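Local coordinates for serine protease inhibitor 4, isoform B (Drosophila melanogaster, PDB 4P0F), which probably inhibits serine and cysteine endopeptidases, as serpins typically do by trapping the protease while the cleaved reactive-centre loop inserts into the central sheet, at residues Thr58-Gly63 and Leu289-Met294; Gly23-Gln28 and Ser283-Lys288; Lys312-Ile317 and Gly336-Arg341; Arg12-Phe17 and Asp369-Trp374; Gln73-Phe78 and Lys115-Ala120. All blocks are in the same frame, centred on the assembly; numbering follows the deposited sequence.

Contact 1 (Thr58-Gly63 and Leu289-Met294)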
# COMPACT_ATOMS: atom_id res chain seq x y z
N THR A 58 0.93 -22.45 0.93
CA THR A 58 2.35 -22.33 1.20
C THR A 58 2.97 -21.19 0.39
O THR A 58 3.79 -20.43 0.93
CB THR A 58 3.08 -23.64 0.89
OG1 THR A 58 2.49 -24.71 1.66
CG2 THR A 58 4.54 -23.54 1.25
N GLN A 59 2.61 -21.08 -0.88
CA GLN A 59 3.11 -19.99 -1.72
C GLN A 59 2.76 -18.63 -1.11
O GLN A 59 3.61 -17.74 -1.03
CB GLN A 59 2.54 -20.07 -3.14
CG GLN A 59 3.22 -21.09 -4.04
CD GLN A 59 2.77 -20.97 -5.49
OE1 GLN A 59 1.93 -20.13 -5.83
NE2 GLN A 59 3.33 -21.80 -6.35
N LEU A 60 1.51 -18.48 -0.67
CA LEU A 60 1.07 -17.23 -0.06
C LEU A 60 1.85 -16.93 1.22
O LEU A 60 2.34 -15.81 1.40
CB LEU A 60 -0.43 -17.26 0.21
CG LEU A 60 -1.25 -16.99 -1.06
CD1 LEU A 60 -2.68 -17.51 -0.89
CD2 LEU A 60 -1.25 -15.52 -1.40
N ASP A 61 2.00 -17.91 2.10
CA ASP A 61 2.78 -17.73 3.32
C ASP A 61 4.19 -17.22 3.03
O ASP A 61 4.66 -16.26 3.62
CB ASP A 61 2.91 -19.04 4.12
CG ASP A 61 1.62 -19.47 4.77
OD1 ASP A 61 0.70 -18.63 4.88
OD2 ASP A 61 1.53 -20.64 5.20
N GLN A 62 4.88 -17.89 2.11
CA GLN A 62 6.28 -17.62 1.89
C GLN A 62 6.49 -16.41 0.99
O GLN A 62 7.46 -15.69 1.15
CB GLN A 62 6.97 -18.86 1.33
CG GLN A 62 6.77 -20.05 2.24
CD GLN A 62 7.40 -21.31 1.71
OE1 GLN A 62 7.80 -21.38 0.55
NE2 GLN A 62 7.51 -22.31 2.57
N GLY A 63 5.56 -16.16 0.07
CA GLY A 63 5.69 -15.01 -0.81
C GLY A 63 5.32 -13.69 -0.14
O GLY A 63 5.86 -12.64 -0.49
N LEU A 289 6.63 -12.86 -7.86
CA LEU A 289 7.07 -13.09 -6.48
C LEU A 289 6.78 -14.53 -6.04
O LEU A 289 6.84 -14.84 -4.85
CB LEU A 289 6.41 -12.10 -5.54
CG LEU A 289 6.84 -10.64 -5.77
CD1 LEU A 289 6.09 -9.69 -4.86
CD2 LEU A 289 8.32 -10.47 -5.57
N GLY A 290 6.49 -15.40 -7.00
CA GLY A 290 6.38 -16.83 -6.73
C GLY A 290 5.04 -17.29 -6.22
O GLY A 290 4.94 -18.38 -5.65
N MET A 291 4.00 -16.48 -6.43
CA MET A 291 2.66 -16.81 -5.96
C MET A 291 1.69 -17.02 -7.14
O MET A 291 0.58 -16.48 -7.14
CB MET A 291 2.15 -15.73 -5.02
CG MET A 291 2.98 -15.64 -3.74
SD MET A 291 2.49 -14.31 -2.62
CE MET A 291 3.30 -12.88 -3.37
N SER A 292 2.10 -17.84 -8.10
CA SER A 292 1.32 -18.07 -9.32
C SER A 292 0.14 -19.02 -9.15
O SER A 292 -0.84 -18.92 -9.90
CB SER A 292 2.21 -18.64 -10.43
OG SER A 292 3.10 -17.64 -10.89
N ARG A 293 0.22 -19.95 -8.21
CA ARG A 293 -0.76 -21.04 -8.17
C ARG A 293 -2.20 -20.54 -7.92
O ARG A 293 -3.16 -21.11 -8.46
CB ARG A 293 -0.36 -22.07 -7.12
CG ARG A 293 -1.07 -23.41 -7.23
CD ARG A 293 -0.37 -24.46 -6.39
NE ARG A 293 -1.07 -25.74 -6.37
CZ ARG A 293 -0.86 -26.74 -7.22
NH1 ARG A 293 0.03 -26.62 -8.19
NH2 ARG A 293 -1.55 -27.86 -7.10
N MET A 294 -2.34 -19.50 -7.12
CA MET A 294 -3.64 -18.92 -6.78
C MET A 294 -4.47 -18.48 -8.00
O MET A 294 -5.70 -18.43 -7.92
CB MET A 294 -3.44 -17.73 -5.84
CG MET A 294 -2.64 -16.63 -6.46
SD MET A 294 -1.99 -15.49 -5.21
CE MET A 294 -3.53 -14.92 -4.54
O HOH W 1 -0.43 -18.99 -4.90
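Helix 54-64 passes over the turn that leaves helix 283-288, with Gln59 CA 5.3 Å from Met291 CA and Gly63 opposite Leu289. That turn is a Schellman motif: Gly290, at positive phi, is its C-prime residue, and the amides of Gly290 and Met291 bond back to Gln287 O and Phe286 O. Just past it, Gln59 of the serpin helix bonds to the next bend of the chain. Chi2 of -171° puts CD anti to CA, extending the chain toward Arg293, whose backbone N donates to Gln59 OE1 (2.9 Å, angle at the hydrogen 161°). The N-H arrives in the carbonyl plane, on a lone pair. A water donates a second bond to Gln59 OE1 (2.8 Å) and accepts from Met294 N (3.0 Å); one oxygen thus holds two successive amides, Arg293 N directly and Met294 N through the water. Arg293 CB lies against the Gln59 amide, and the two side chains cross at about a right angle before the guanidinium leaves for its salt bridge with Glu300. On the buried side, Leu60 CD2 meets Met294 SD at 3.9 Å, again with the side chains roughly perpendicular. Gly63 lets the Met291 chain lie close to the helix backbone: a CB at Gly63 would run into Met291 CG. Met291 SD instead rests 3.7 Å from Gly63 CA.

Contact 2 (Gly23-Gln28 and Ser283-Lys288)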
# COMPACT_ATOMS: atom_id res chain seq x y z
N GLY A 23 9.87 -3.03 -6.34
CA GLY A 23 10.76 -3.42 -7.41
C GLY A 23 10.05 -3.96 -8.63
O GLY A 23 10.39 -3.61 -9.76
N LYS A 24 9.05 -4.82 -8.43
CA LYS A 24 8.29 -5.38 -9.54
C LYS A 24 7.40 -4.32 -10.21
O LYS A 24 7.19 -4.37 -11.41
CB LYS A 24 7.44 -6.57 -9.08
CG LYS A 24 8.24 -7.74 -8.53
CD LYS A 24 9.38 -8.17 -9.44
CE LYS A 24 10.11 -9.37 -8.85
NZ LYS A 24 11.33 -9.72 -9.61
N LEU A 25 6.86 -3.39 -9.43
CA LEU A 25 6.01 -2.34 -9.99
C LEU A 25 6.83 -1.35 -10.79
O LEU A 25 6.40 -0.90 -11.85
CB LEU A 25 5.26 -1.60 -8.89
CG LEU A 25 4.11 -2.33 -8.21
CD1 LEU A 25 3.56 -1.51 -7.05
CD2 LEU A 25 2.99 -2.66 -9.21
N SER A 26 8.00 -1.00 -10.28
CA SER A 26 8.89 -0.06 -10.96
C SER A 26 9.32 -0.63 -12.31
O SER A 26 9.43 0.10 -13.29
CB SER A 26 10.11 0.25 -10.10
OG SER A 26 9.73 0.95 -8.92
N GLY A 27 9.57 -1.93 -12.35
CA GLY A 27 9.88 -2.60 -13.59
C GLY A 27 8.70 -2.61 -14.54
O GLY A 27 8.88 -2.51 -15.75
N GLN A 28 7.49 -2.75 -14.00
CA GLN A 28 6.29 -2.84 -14.82
C GLN A 28 5.85 -1.46 -15.31
O GLN A 28 5.25 -1.33 -16.38
CB GLN A 28 5.15 -3.52 -14.04
CG GLN A 28 3.95 -3.94 -14.90
CD GLN A 28 2.77 -4.48 -14.08
OE1 GLN A 28 2.95 -5.18 -13.09
NE2 GLN A 28 1.55 -4.14 -14.51
N SER A 283 -1.75 -9.30 -10.47
CA SER A 283 -1.50 -10.71 -10.77
C SER A 283 -0.06 -10.96 -11.22
O SER A 283 0.58 -11.91 -10.78
CB SER A 283 -2.45 -11.22 -11.86
OG SER A 283 -3.78 -11.28 -11.37
N GLU A 284 0.43 -10.10 -12.11
CA GLU A 284 1.77 -10.26 -12.64
C GLU A 284 2.82 -10.11 -11.54
O GLU A 284 3.77 -10.89 -11.48
CB GLU A 284 2.01 -9.26 -13.77
CG GLU A 284 3.33 -9.44 -14.50
CD GLU A 284 3.56 -8.36 -15.54
OE1 GLU A 284 2.57 -7.79 -16.05
OE2 GLU A 284 4.74 -8.06 -15.84
N VAL A 285 2.64 -9.12 -10.66
CA VAL A 285 3.57 -8.92 -9.54
C VAL A 285 3.58 -10.17 -8.65
O VAL A 285 4.65 -10.67 -8.29
CB VAL A 285 3.19 -7.68 -8.70
CG1 VAL A 285 3.88 -7.69 -7.34
CG2 VAL A 285 3.55 -6.41 -9.46
N PHE A 286 2.40 -10.69 -8.32
CA PHE A 286 2.33 -11.88 -7.46
C PHE A 286 2.98 -13.09 -8.12
O PHE A 286 3.66 -13.87 -7.46
CB PHE A 286 0.89 -12.21 -7.09
CG PHE A 286 0.41 -11.49 -5.87
CD1 PHE A 286 0.32 -10.11 -5.85
CD2 PHE A 286 0.03 -12.19 -4.75
CE1 PHE A 286 -0.13 -9.46 -4.72
CE2 PHE A 286 -0.42 -11.54 -3.63
CZ PHE A 286 -0.49 -10.16 -3.62
N GLN A 287 2.77 -13.25 -9.43
CA GLN A 287 3.42 -14.33 -10.15
C GLN A 287 4.94 -14.21 -10.10
O GLN A 287 5.65 -15.19 -9.89
CB GLN A 287 2.93 -14.35 -11.59
CG GLN A 287 1.48 -14.81 -11.71
CD GLN A 287 0.90 -14.55 -13.08
OE1 GLN A 287 1.37 -13.69 -13.82
NE2 GLN A 287 -0.13 -15.31 -13.43
N LYS A 288 5.44 -12.99 -10.29
CA LYS A 288 6.88 -12.76 -10.28
C LYS A 288 7.48 -12.93 -8.88
O LYS A 288 8.69 -13.11 -8.74
CB LYS A 288 7.21 -11.38 -10.81
CG LYS A 288 7.01 -11.24 -12.30
CD LYS A 288 7.18 -9.79 -12.72
CE LYS A 288 7.04 -9.60 -14.22
NZ LYS A 288 7.20 -8.16 -14.58
O HOH W 2 5.19 -6.72 -12.70
O HOH W 3 8.82 -5.92 -13.00
O HOH W 4 1.04 -6.79 -11.68
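Lys288 NZ is gripped by Glu284 and two waters, while CB of the same chain lies against the far end of Lys24. Glu284 OE2, one turn earlier in the same helix, forms a salt bridge to Lys288 NZ (2.8 Å), meeting it on the anti side of the carboxylate. One water accepts from Lys288 NZ at 3.1 Å and donates to Gln28 OE1 at 2.7 Å; the other accepts from Lys288 NZ and donates to Lys24 O at 2.8 Å. No direct hydrogen bond crosses; these waters make the polar link between the helices. The Gln28 amide stacks on the Glu284 carboxylate, their planes 11° apart. An alanine at Glu284 would probably leave the Lys288 ammonium without its charge partner and the Gln28 amide without the flat group stacked on it. Beneath this polar layer, Val285 CG2 meets Leu25 CD2 at 3.8 Å and also touches Lys24 CB. The bend at chi2 (-50°) turns Lys24 CD toward Lys288, and Lys24 CE lies 4.0 Å from Lys288 CB. In this serpin helix pair the segment axes pass 9.9 Å apart, their N-to-C directions 126° apart. Leu25 and Gln28 also rest on Val280 of strand 263-281, and Phe286 packs against helix 38-49.

Contact 3 (Lys312-Ile317 and Gly336-Arg341)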
# COMPACT_ATOMS: atom_id res chain seq x y z
N LYS A 312 -10.60 -20.10 -7.82
CA LYS A 312 -9.32 -19.47 -8.10
C LYS A 312 -9.46 -17.94 -8.09
O LYS A 312 -10.56 -17.41 -8.14
CB LYS A 312 -8.76 -19.94 -9.44
CG LYS A 312 -9.51 -19.43 -10.64
CD LYS A 312 -8.93 -20.01 -11.93
CE LYS A 312 -9.69 -19.51 -13.14
NZ LYS A 312 -9.09 -20.04 -14.40
N VAL A 313 -8.34 -17.25 -8.02
CA VAL A 313 -8.35 -15.79 -8.05
C VAL A 313 -8.37 -15.29 -9.49
O VAL A 313 -7.53 -15.69 -10.29
CB VAL A 313 -7.12 -15.23 -7.30
CG1 VAL A 313 -7.04 -13.72 -7.44
CG2 VAL A 313 -7.17 -15.62 -5.84
N SER A 314 -9.33 -14.43 -9.82
CA SER A 314 -9.44 -13.87 -11.17
C SER A 314 -8.85 -12.48 -11.31
O SER A 314 -8.55 -12.05 -12.41
CB SER A 314 -10.91 -13.82 -11.60
OG SER A 314 -11.69 -13.21 -10.59
N ALA A 315 -8.74 -11.75 -10.20
CA ALA A 315 -8.14 -10.42 -10.24
C ALA A 315 -7.69 -9.96 -8.87
O ALA A 315 -8.31 -10.28 -7.86
CB ALA A 315 -9.13 -9.42 -10.82
N ILE A 316 -6.59 -9.20 -8.84
CA ILE A 316 -6.18 -8.47 -7.66
C ILE A 316 -5.97 -7.03 -8.10
O ILE A 316 -5.09 -6.78 -8.91
CB ILE A 316 -4.87 -8.99 -7.02
CG1 ILE A 316 -4.95 -10.50 -6.76
CG2 ILE A 316 -4.59 -8.22 -5.73
CD1 ILE A 316 -3.67 -11.09 -6.16
N ILE A 317 -6.81 -6.12 -7.62
CA ILE A 317 -6.75 -4.73 -8.07
C ILE A 317 -6.35 -3.84 -6.92
O ILE A 317 -6.89 -3.94 -5.82
CB ILE A 317 -8.10 -4.27 -8.65
CG1 ILE A 317 -8.48 -5.13 -9.86
CG2 ILE A 317 -8.03 -2.81 -9.06
CD1 ILE A 317 -9.95 -5.10 -10.22
N GLY A 336 -8.60 -5.08 -3.80
CA GLY A 336 -9.72 -6.00 -3.98
C GLY A 336 -9.25 -7.25 -4.69
O GLY A 336 -8.61 -7.17 -5.74
N MET A 337 -9.58 -8.40 -4.10
CA MET A 337 -9.24 -9.70 -4.69
C MET A 337 -10.51 -10.42 -5.06
O MET A 337 -11.31 -10.74 -4.18
CB MET A 337 -8.45 -10.57 -3.72
CG MET A 337 -7.01 -10.12 -3.47
SD MET A 337 -6.05 -11.32 -2.50
CE MET A 337 -6.76 -12.85 -3.15
N ALA A 338 -10.71 -10.68 -6.35
CA ALA A 338 -11.89 -11.40 -6.82
C ALA A 338 -11.60 -12.88 -6.90
O ALA A 338 -10.61 -13.27 -7.51
CB ALA A 338 -12.33 -10.87 -8.17
N VAL A 339 -12.47 -13.69 -6.30
CA VAL A 339 -12.34 -15.14 -6.29
C VAL A 339 -13.54 -15.73 -7.00
O VAL A 339 -14.68 -15.36 -6.69
CB VAL A 339 -12.24 -15.69 -4.85
CG1 VAL A 339 -12.16 -17.21 -4.84
CG2 VAL A 339 -11.02 -15.10 -4.14
N ARG A 340 -13.29 -16.60 -7.97
CA ARG A 340 -14.34 -17.17 -8.81
C ARG A 340 -14.31 -18.68 -8.78
O ARG A 340 -13.30 -19.28 -8.45
CB ARG A 340 -14.19 -16.69 -10.25
CG ARG A 340 -12.82 -17.01 -10.84
CD ARG A 340 -12.82 -16.98 -12.35
NE ARG A 340 -13.64 -18.06 -12.88
CZ ARG A 340 -14.06 -18.15 -14.14
NH1 ARG A 340 -13.75 -17.21 -15.02
NH2 ARG A 340 -14.82 -19.17 -14.50
N ARG A 341 -15.40 -19.32 -9.15
CA ARG A 341 -15.34 -20.76 -9.33
C ARG A 341 -14.55 -21.04 -10.61
O ARG A 341 -14.64 -20.28 -11.57
CB ARG A 341 -16.73 -21.37 -9.38
CG ARG A 341 -17.62 -20.87 -10.48
CD ARG A 341 -18.66 -21.94 -10.82
NE ARG A 341 -18.03 -23.10 -11.42
CZ ARG A 341 -18.57 -24.32 -11.48
NH1 ARG A 341 -19.77 -24.54 -10.96
NH2 ARG A 341 -17.91 -25.32 -12.05
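Both Lys312 and Arg340 place CG between the backbone N and the carbonyl carbon (chi1 71° and 56°), which starts Lys312 CG and Arg340 CG on the same face, 4.1 Å apart; the chains beyond lie side by side, pointing the same way. Arg340 CD packs on Ser314 CB. The like charges part company: Lys312 NZ pairs with Asp297, while Arg340 turns NE and NH2 side-on to Arg341 O (2.8 Å from NE), in the guanidinium plane, with NH2 also bridging to Glu160. Backbone bonds join the antiparallel strands, Arg340 N donating to Lys312 O at 2.9 Å. A beta bulge at Ser314 shifts the register by one. Ser314 N donates to Ala338 O (2.9 Å), but Ala315 N is buried with no partner in the model. On the face of Val313, Ile316, Met337 and Val339, Met337 CG packs on Ile316 CG2 (3.8 Å), and its bent end puts CE 3.9 Å from Val313 CG2; Cys44 and Ala48 of helix 38-49 cover this methionine. Strand 328-341, between strands 161-174 and 311-324, carries the inserted N-terminal part of the cleaved reactive-centre loop as strand 4 of central sheet A, the hallmark of a cleaved serpin.

Contact 4 (Arg12-Phe17 and Asp369-Trp374)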
# COMPACT_ATOMS: atom_id res chain seq x y z
N ARG A 12 9.12 -5.95 10.01
CA ARG A 12 10.26 -6.36 9.19
C ARG A 12 9.81 -7.10 7.94
O ARG A 12 10.29 -6.84 6.85
CB ARG A 12 11.21 -7.25 9.98
CG ARG A 12 12.09 -6.54 10.95
CD ARG A 12 13.29 -7.43 11.29
NE ARG A 12 12.85 -8.68 11.90
CZ ARG A 12 12.60 -8.82 13.20
NH1 ARG A 12 12.74 -7.80 14.02
NH2 ARG A 12 12.22 -9.99 13.68
N ARG A 13 8.89 -8.05 8.11
CA ARG A 13 8.46 -8.86 6.98
C ARG A 13 7.65 -8.03 5.98
O ARG A 13 7.81 -8.20 4.77
CB ARG A 13 7.68 -10.07 7.48
CG ARG A 13 8.60 -10.94 8.31
CD ARG A 13 8.09 -12.31 8.55
NE ARG A 13 9.10 -13.13 9.21
CZ ARG A 13 8.94 -14.42 9.45
NH1 ARG A 13 7.82 -15.03 9.08
NH2 ARG A 13 9.90 -15.12 10.05
N LEU A 14 6.83 -7.11 6.48
CA LEU A 14 6.08 -6.22 5.61
C LEU A 14 7.02 -5.28 4.85
O LEU A 14 6.80 -5.00 3.67
CB LEU A 14 5.06 -5.42 6.41
CG LEU A 14 4.26 -4.40 5.59
CD1 LEU A 14 3.57 -5.10 4.43
CD2 LEU A 14 3.26 -3.68 6.47
N ALA A 15 8.06 -4.80 5.52
CA ALA A 15 9.04 -3.93 4.86
C ALA A 15 9.73 -4.64 3.69
O ALA A 15 9.96 -4.03 2.64
CB ALA A 15 10.08 -3.41 5.86
N LEU A 16 10.05 -5.92 3.85
CA LEU A 16 10.69 -6.66 2.78
C LEU A 16 9.69 -6.91 1.64
O LEU A 16 10.01 -6.72 0.48
CB LEU A 16 11.26 -7.98 3.30
CG LEU A 16 11.92 -8.91 2.26
CD1 LEU A 16 12.96 -8.19 1.42
CD2 LEU A 16 12.56 -10.08 2.96
N PHE A 17 8.47 -7.33 1.99
CA PHE A 17 7.41 -7.45 0.99
C PHE A 17 7.24 -6.14 0.22
O PHE A 17 7.08 -6.15 -1.01
CB PHE A 17 6.09 -7.85 1.66
CG PHE A 17 4.95 -8.03 0.68
CD1 PHE A 17 5.01 -9.01 -0.28
CD2 PHE A 17 3.83 -7.22 0.74
CE1 PHE A 17 3.97 -9.20 -1.17
CE2 PHE A 17 2.79 -7.40 -0.16
CZ PHE A 17 2.87 -8.39 -1.11
N ASP A 369 9.66 0.75 11.42
CA ASP A 369 9.76 0.25 10.06
C ASP A 369 8.50 -0.45 9.63
O ASP A 369 8.58 -1.43 8.91
CB ASP A 369 10.96 -0.70 9.90
CG ASP A 369 10.76 -2.05 10.58
OD1 ASP A 369 10.18 -2.09 11.68
OD2 ASP A 369 11.19 -3.06 9.99
N LEU A 370 7.34 0.05 10.04
CA LEU A 370 6.09 -0.50 9.50
C LEU A 370 5.56 0.41 8.40
O LEU A 370 5.02 1.48 8.70
CB LEU A 370 5.04 -0.68 10.60
CG LEU A 370 3.95 -1.69 10.19
CD1 LEU A 370 3.31 -2.34 11.40
CD2 LEU A 370 2.88 -1.05 9.33
N PRO A 371 5.73 0.02 7.13
CA PRO A 371 5.35 0.91 6.04
C PRO A 371 3.88 0.79 5.66
O PRO A 371 3.39 -0.31 5.40
CB PRO A 371 6.25 0.46 4.89
CG PRO A 371 6.49 -0.97 5.14
CD PRO A 371 6.43 -1.18 6.62
N LEU A 372 3.17 1.91 5.64
CA LEU A 372 1.75 1.93 5.29
C LEU A 372 1.55 2.31 3.84
O LEU A 372 0.67 1.78 3.16
CB LEU A 372 0.98 2.88 6.21
CG LEU A 372 0.92 2.47 7.68
CD1 LEU A 372 0.28 3.56 8.52
CD2 LEU A 372 0.19 1.14 7.85
N PHE A 373 2.38 3.24 3.37
CA PHE A 373 2.39 3.68 1.98
C PHE A 373 3.85 3.78 1.52
O PHE A 373 4.75 4.08 2.32
CB PHE A 373 1.69 5.03 1.78
CG PHE A 373 0.22 4.99 2.03
CD1 PHE A 373 -0.28 5.13 3.31
CD2 PHE A 373 -0.67 4.83 0.98
CE1 PHE A 373 -1.64 5.09 3.54
CE2 PHE A 373 -2.02 4.80 1.22
CZ PHE A 373 -2.50 4.91 2.50
N TRP A 374 4.05 3.57 0.23
CA TRP A 374 5.37 3.60 -0.38
C TRP A 374 5.21 4.17 -1.78
O TRP A 374 4.27 3.83 -2.49
CB TRP A 374 5.94 2.18 -0.42
CG TRP A 374 7.41 2.09 -0.62
CD1 TRP A 374 8.13 2.54 -1.68
CD2 TRP A 374 8.36 1.46 0.27
NE1 TRP A 374 9.46 2.25 -1.51
CE2 TRP A 374 9.63 1.59 -0.33
CE3 TRP A 374 8.26 0.81 1.50
CZ2 TRP A 374 10.79 1.10 0.27
CZ3 TRP A 374 9.40 0.32 2.09
CH2 TRP A 374 10.65 0.47 1.48
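Apolar contacts between Leu14, Ala15 and Pro371 carry this junction of the long first helix with the chain entering strand 370-377. Leu14 holds CG anti to the backbone N (chi1 177°) and slides past the Pro371 ring in the opposite direction, CG to CD 4.0 Å. Its CD2 then reaches Leu370 CD2 at 3.9 Å. Pro371 CG sits 3.9 Å from Ala15 CA, while Leu255 of helix 255-260 packs on both residues. The Trp374 ring comes obliquely toward Ala15 O, and it also packs on Ser18, Ile19 and Tyr22 farther along the helix.

Polar groups approach without bonding. Asp369 OD2 lies 3.5 Å from Arg12 CA, beside the Arg12 stem; Arg12 NE stays 6.2 Å from that oxygen, so no salt bridge forms. Pro371 O, buried 3.5 Å from Leu14 CD2, has no partner in the model. With no hydrogen bond across, the serpin's first helix is held on this corner of its B-sheet strands by shape and hydrophobic burial.

Contact 5 (Gln73-Phe78 and Lys115-Ala120)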
# COMPACT_ATOMS: atom_id res chain seq x y z
N GLN A 73 -2.43 -18.29 13.86
CA GLN A 73 -1.30 -17.46 14.24
C GLN A 73 -1.11 -16.31 13.25
O GLN A 73 -0.80 -15.18 13.63
CB GLN A 73 -0.02 -18.30 14.36
CG GLN A 73 -0.09 -19.32 15.48
CD GLN A 73 1.20 -20.10 15.66
OE1 GLN A 73 2.11 -20.03 14.83
NE2 GLN A 73 1.29 -20.86 16.75
N ILE A 74 -1.32 -16.59 11.97
CA ILE A 74 -1.25 -15.55 10.95
C ILE A 74 -2.31 -14.49 11.23
O ILE A 74 -2.02 -13.29 11.23
CB ILE A 74 -1.47 -16.14 9.54
CG1 ILE A 74 -0.30 -17.04 9.15
CG2 ILE A 74 -1.66 -15.04 8.50
CD1 ILE A 74 -0.60 -17.90 7.93
N ALA A 75 -3.54 -14.94 11.45
CA ALA A 75 -4.65 -14.03 11.68
C ALA A 75 -4.37 -13.16 12.90
O ALA A 75 -4.59 -11.94 12.88
CB ALA A 75 -5.94 -14.81 11.88
N HIS A 76 -3.86 -13.78 13.96
CA HIS A 76 -3.58 -13.04 15.17
C HIS A 76 -2.52 -11.96 14.94
O HIS A 76 -2.57 -10.89 15.55
CB HIS A 76 -3.13 -13.97 16.28
CG HIS A 76 -3.06 -13.31 17.62
ND1 HIS A 76 -4.18 -12.79 18.25
CD2 HIS A 76 -2.02 -13.05 18.45
CE1 HIS A 76 -3.82 -12.25 19.40
NE2 HIS A 76 -2.52 -12.40 19.55
N SER A 77 -1.57 -12.22 14.05
CA SER A 77 -0.49 -11.26 13.83
C SER A 77 -1.04 -9.99 13.18
O SER A 77 -0.56 -8.89 13.47
CB SER A 77 0.63 -11.87 12.97
OG SER A 77 0.27 -12.01 11.61
N PHE A 78 -2.06 -10.13 12.34
CA PHE A 78 -2.70 -8.98 11.73
C PHE A 78 -3.63 -8.29 12.71
O PHE A 78 -3.74 -7.06 12.69
CB PHE A 78 -3.47 -9.38 10.46
CG PHE A 78 -2.57 -9.58 9.27
CD1 PHE A 78 -1.91 -10.78 9.08
CD2 PHE A 78 -2.34 -8.55 8.38
CE1 PHE A 78 -1.06 -10.96 8.01
CE2 PHE A 78 -1.50 -8.72 7.30
CZ PHE A 78 -0.86 -9.93 7.12
N LYS A 115 -13.11 -12.04 13.77
CA LYS A 115 -12.52 -11.78 15.08
C LYS A 115 -11.10 -11.21 14.99
O LYS A 115 -10.72 -10.39 15.82
CB LYS A 115 -12.49 -13.07 15.91
CG LYS A 115 -13.84 -13.60 16.33
CD LYS A 115 -13.68 -14.90 17.10
CE LYS A 115 -14.96 -15.34 17.76
NZ LYS A 115 -14.78 -16.64 18.47
N GLN A 116 -10.33 -11.65 14.00
CA GLN A 116 -8.92 -11.28 13.92
C GLN A 116 -8.67 -10.17 12.90
O GLN A 116 -7.91 -9.24 13.17
CB GLN A 116 -8.07 -12.51 13.59
CG GLN A 116 -8.25 -13.65 14.58
CD GLN A 116 -7.82 -13.29 15.99
OE1 GLN A 116 -6.89 -12.50 16.18
NE2 GLN A 116 -8.50 -13.86 16.98
N PHE A 117 -9.29 -10.26 11.72
CA PHE A 117 -9.14 -9.22 10.71
C PHE A 117 -10.22 -8.15 10.84
O PHE A 117 -10.24 -7.18 10.08
CB PHE A 117 -9.17 -9.81 9.29
CG PHE A 117 -7.88 -10.45 8.89
CD1 PHE A 117 -7.61 -11.77 9.20
CD2 PHE A 117 -6.92 -9.72 8.20
CE1 PHE A 117 -6.42 -12.36 8.83
CE2 PHE A 117 -5.73 -10.31 7.83
CZ PHE A 117 -5.47 -11.63 8.14
N LEU A 118 -11.12 -8.33 11.81
CA LEU A 118 -12.14 -7.33 12.11
C LEU A 118 -12.94 -7.02 10.85
O LEU A 118 -13.41 -5.90 10.64
CB LEU A 118 -11.48 -6.06 12.68
CG LEU A 118 -10.61 -6.27 13.92
CD1 LEU A 118 -10.03 -4.94 14.38
CD2 LEU A 118 -11.38 -6.93 15.06
N SER A 119 -13.11 -8.05 10.03
CA SER A 119 -13.74 -7.90 8.73
C SER A 119 -15.25 -7.91 8.83
O SER A 119 -15.83 -8.70 9.57
CB SER A 119 -13.30 -9.02 7.79
OG SER A 119 -13.80 -8.81 6.48
N ALA A 120 -15.88 -7.03 8.06
CA ALA A 120 -17.31 -7.07 7.87
C ALA A 120 -17.60 -8.10 6.79
O ALA A 120 -16.69 -8.58 6.12
CB ALA A 120 -17.85 -5.71 7.49
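The rings of Phe78 and Phe117 are turned only 28° from parallel but are slid so far, with centroids 5.1 Å apart, that they barely overlap. Phe117 CE2 approaches Phe78 CG obliquely at 3.5 Å, and Phe117 CE1 lies 3.7 Å from Ala75 CA. Ile74 O sits in the plane of the Phe78 ring at its edge; Phe10 meets the same ring edge-to-face. At the edge of the His76 ring, near its plane, Gln116 OE1 accepts a weak bond from ND1 (3.4 Å). Here helix 71-84 of the serpin packs on the turn by which helix 107-115, left at Leu118 with positive phi, leads into strand 120-124. Gln116 CB rests on Ala75 CB at 3.6 Å, and the bend at chi2 (-62°) turns CD back toward His76; Gln116 O takes a hydrogen bond from His79 ND1. An alanine at Phe117 would probably open a gap beside Phe78 and Ala75 and let the Phe78 ring shift toward it. Phe117 also touches Met47 and Leu82.

Overall arrangement
Contacts 1, 2 and 3 form a continuous cluster. Contacts 1 and 2, with centres 13 Å apart, adjoin at the end of helix 283-288, where Met294 SD lies 3.9 Å from Phe286 CD2 and Leu289 packs on Lys24. Contact 1 reaches contact 3 through Met294 O, 2.9 Å from Val313 N, so the turn after that helix abuts the strand flanking the inserted reactive-centre loop. Helix 6-28 serves both contact 2 and contact 4; Phe17 of contact 4 packs on Gly63 O of contact 1. Contact 5 meets contact 1 where Ile74 packs against Asp61. Contacts 4 and 5 do not touch the inserted loop pair: their centres lie about 24 and 20 Å from that of contact 3.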